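Local coordinates for protein hexokinase (Schistosoma mansoni, PDB 1BDG) that phosphorylates glucose and other hexoses at the expense of ATP, the first step of glycolysis, at residues L73-T78 / K117-T122. Numbering follows the deposited sequence.
Sequences LDLGGT and KYIAET. With SO4 (sulfate ion), chain C.
I119 reaches from helix 112-129 to the strand with both of its branches, each meeting a different leucine. Its CG2 lies 3.4 Å from CD1 of L73, the two side chains crossing at a slant, while CD1 of I119 lies 4.3 Å from CD1 of L75. Chi1 of I119 (-66°) sets CG2 anti to the backbone N and CG1 beside it, and chi2 (-62°) then carries CD1 on to L75. All three residues are buried, and the contact is purely apolar, with no hydrogen bond between strand and helix. Beyond L75 the chain leaves the strand and turns through G76 and G77, part of the predicted ATP-binding loop. There T78 holds a sulfate: its N donates to O2 at 2.7 Å, nearly straight (163°), and its OG1 donates to O1, also at 2.7 Å. The CA of G77 lies against the ion, and a side chain there would meet O2. This glycine-rich loop following a strand is the phosphate-binding element of the actin-like ATPase fold, and the sulfate probably marks a nucleotide phosphate position. The carbonyl O of L75 is hydrogen-bonded to OG of S144, a substrate-binding residue, linking the strand end to the glucose site. In the small subdomain, strand 68-75 runs between antiparallel 80-87 and parallel 137-143; helix 112-129 packs over this sheet, with Y80 touching both L73 and I119, and L178 of helix 174-183 touching the same pair.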
loop_
_atom_site.group_PDB
_atom_site.type_symbol
_atom_site.label_atom_id
_atom_site.label_comp_id
_atom_site.label_asym_id
_atom_site.label_seq_id
_atom_site.Cartn_x
_atom_site.Cartn_y
_atom_site.Cartn_z
ATOM N N LEU A 73 -1.602 -15.278 -8.205
ATOM C CA LEU A 73 -1.347 -15.247 -6.767
ATOM C C LEU A 73 -1.304 -13.788 -6.338
ATOM O O LEU A 73 -1.145 -12.901 -7.180
ATOM C CB LEU A 73 -0.004 -15.910 -6.443
ATOM C CG LEU A 73 0.168 -17.425 -6.624
ATOM C CD1 LEU A 73 1.599 -17.825 -6.319
ATOM C CD2 LEU A 73 -0.773 -18.171 -5.689
ATOM N N ASP A 74 -1.437 -13.534 -5.040
ATOM C CA ASP A 74 -1.374 -12.166 -4.511
ATOM C C ASP A 74 -0.504 -12.261 -3.266
ATOM O O ASP A 74 -0.800 -13.082 -2.408
ATOM C CB ASP A 74 -2.780 -11.665 -4.125
ATOM C CG ASP A 74 -2.909 -10.146 -4.200
ATOM O OD1 ASP A 74 -1.874 -9.441 -4.119
ATOM O OD2 ASP A 74 -4.045 -9.646 -4.355
ATOM N N LEU A 75 0.597 -11.509 -3.205
ATOM C CA LEU A 75 1.478 -11.553 -2.026
ATOM C C LEU A 75 1.999 -10.174 -1.564
ATOM O O LEU A 75 2.512 -9.387 -2.365
ATOM C CB LEU A 75 2.665 -12.519 -2.244
ATOM C CG LEU A 75 3.581 -12.793 -1.028
ATOM C CD1 LEU A 75 2.790 -13.486 0.076
ATOM C CD2 LEU A 75 4.780 -13.641 -1.401
ATOM N N GLY A 76 1.864 -9.895 -0.269
ATOM C CA GLY A 76 2.336 -8.632 0.268
ATOM C C GLY A 76 1.252 -7.819 0.946
ATOM O O GLY A 76 1.506 -7.189 1.984
ATOM N N GLY A 77 0.043 -7.854 0.368
ATOM C CA GLY A 77 -1.101 -7.115 0.891
ATOM C C GLY A 77 -1.626 -7.632 2.212
ATOM O O GLY A 77 -0.937 -8.399 2.888
ATOM N N THR A 78 -2.851 -7.235 2.565
ATOM C CA THR A 78 -3.502 -7.640 3.816
ATOM C C THR A 78 -3.659 -9.161 3.906
ATOM O O THR A 78 -3.524 -9.733 4.989
ATOM C CB THR A 78 -4.906 -6.969 4.011
ATOM O OG1 THR A 78 -4.798 -5.527 4.011
ATOM C CG2 THR A 78 -5.511 -7.432 5.338
ATOM N N LYS A 117 8.076 -22.065 -0.665
ATOM C CA LYS A 117 7.629 -23.449 -0.607
ATOM C C LYS A 117 6.167 -23.385 -0.131
ATOM O O LYS A 117 5.275 -23.965 -0.762
ATOM C CB LYS A 117 8.484 -24.265 0.365
ATOM C CG LYS A 117 8.085 -25.708 0.417
ATOM C CD LYS A 117 9.054 -26.519 1.212
ATOM C CE LYS A 117 8.522 -27.922 1.375
ATOM N NZ LYS A 117 9.374 -28.743 2.259
ATOM N N TYR A 118 5.919 -22.619 0.931
ATOM C CA TYR A 118 4.570 -22.484 1.451
ATOM C C TYR A 118 3.622 -22.062 0.312
ATOM O O TYR A 118 2.568 -22.680 0.096
ATOM C CB TYR A 118 4.526 -21.475 2.607
ATOM C CG TYR A 118 3.150 -21.343 3.215
ATOM C CD1 TYR A 118 2.713 -22.215 4.218
ATOM C CD2 TYR A 118 2.244 -20.409 2.717
ATOM C CE1 TYR A 118 1.404 -22.162 4.694
ATOM C CE2 TYR A 118 0.953 -20.348 3.180
ATOM C CZ TYR A 118 0.538 -21.224 4.158
ATOM O OH TYR A 118 -0.762 -21.160 4.560
ATOM N N ILE A 119 4.028 -21.042 -0.446
ATOM C CA ILE A 119 3.215 -20.545 -1.566
ATOM C C ILE A 119 2.753 -21.709 -2.442
ATOM O O ILE A 119 1.543 -21.894 -2.648
ATOM C CB ILE A 119 3.996 -19.500 -2.435
ATOM C CG1 ILE A 119 4.280 -18.238 -1.620
ATOM C CG2 ILE A 119 3.218 -19.153 -3.681
ATOM C CD1 ILE A 119 3.060 -17.553 -1.174
ATOM N N ALA A 120 3.706 -22.504 -2.925
ATOM C CA ALA A 120 3.368 -23.652 -3.761
ATOM C C ALA A 120 2.493 -24.671 -2.989
ATOM O O ALA A 120 1.443 -25.080 -3.494
ATOM C CB ALA A 120 4.626 -24.310 -4.286
ATOM N N GLU A 121 2.905 -25.044 -1.769
ATOM C CA GLU A 121 2.170 -25.995 -0.917
ATOM C C GLU A 121 0.678 -25.643 -1.007
ATOM O O GLU A 121 -0.148 -26.470 -1.385
ATOM C CB GLU A 121 2.651 -25.854 0.544
ATOM C CG GLU A 121 2.289 -27.002 1.532
ATOM C CD GLU A 121 0.882 -26.905 2.177
ATOM O OE1 GLU A 121 -0.086 -27.417 1.550
ATOM O OE2 GLU A 121 0.757 -26.365 3.322
ATOM N N THR A 122 0.389 -24.368 -0.749
ATOM C CA THR A 122 -0.954 -23.792 -0.774
ATOM C C THR A 122 -1.674 -23.875 -2.127
ATOM O O THR A 122 -2.754 -24.467 -2.222
ATOM C CB THR A 122 -0.889 -22.337 -0.299
ATOM O OG1 THR A 122 -1.177 -22.274 1.107
ATOM C CG2 THR A 122 -1.846 -21.468 -1.072
HETATM S S SO4 C . -3.846 -4.615 1.061
HETATM O O1 SO4 C . -5.043 -4.101 1.703
HETATM O O2 SO4 C . -4.096 -5.921 0.504
HETATM O O3 SO4 C . -3.437 -3.725 0.001
HETATM O O4 SO4 C . -2.787 -4.709 2.026
#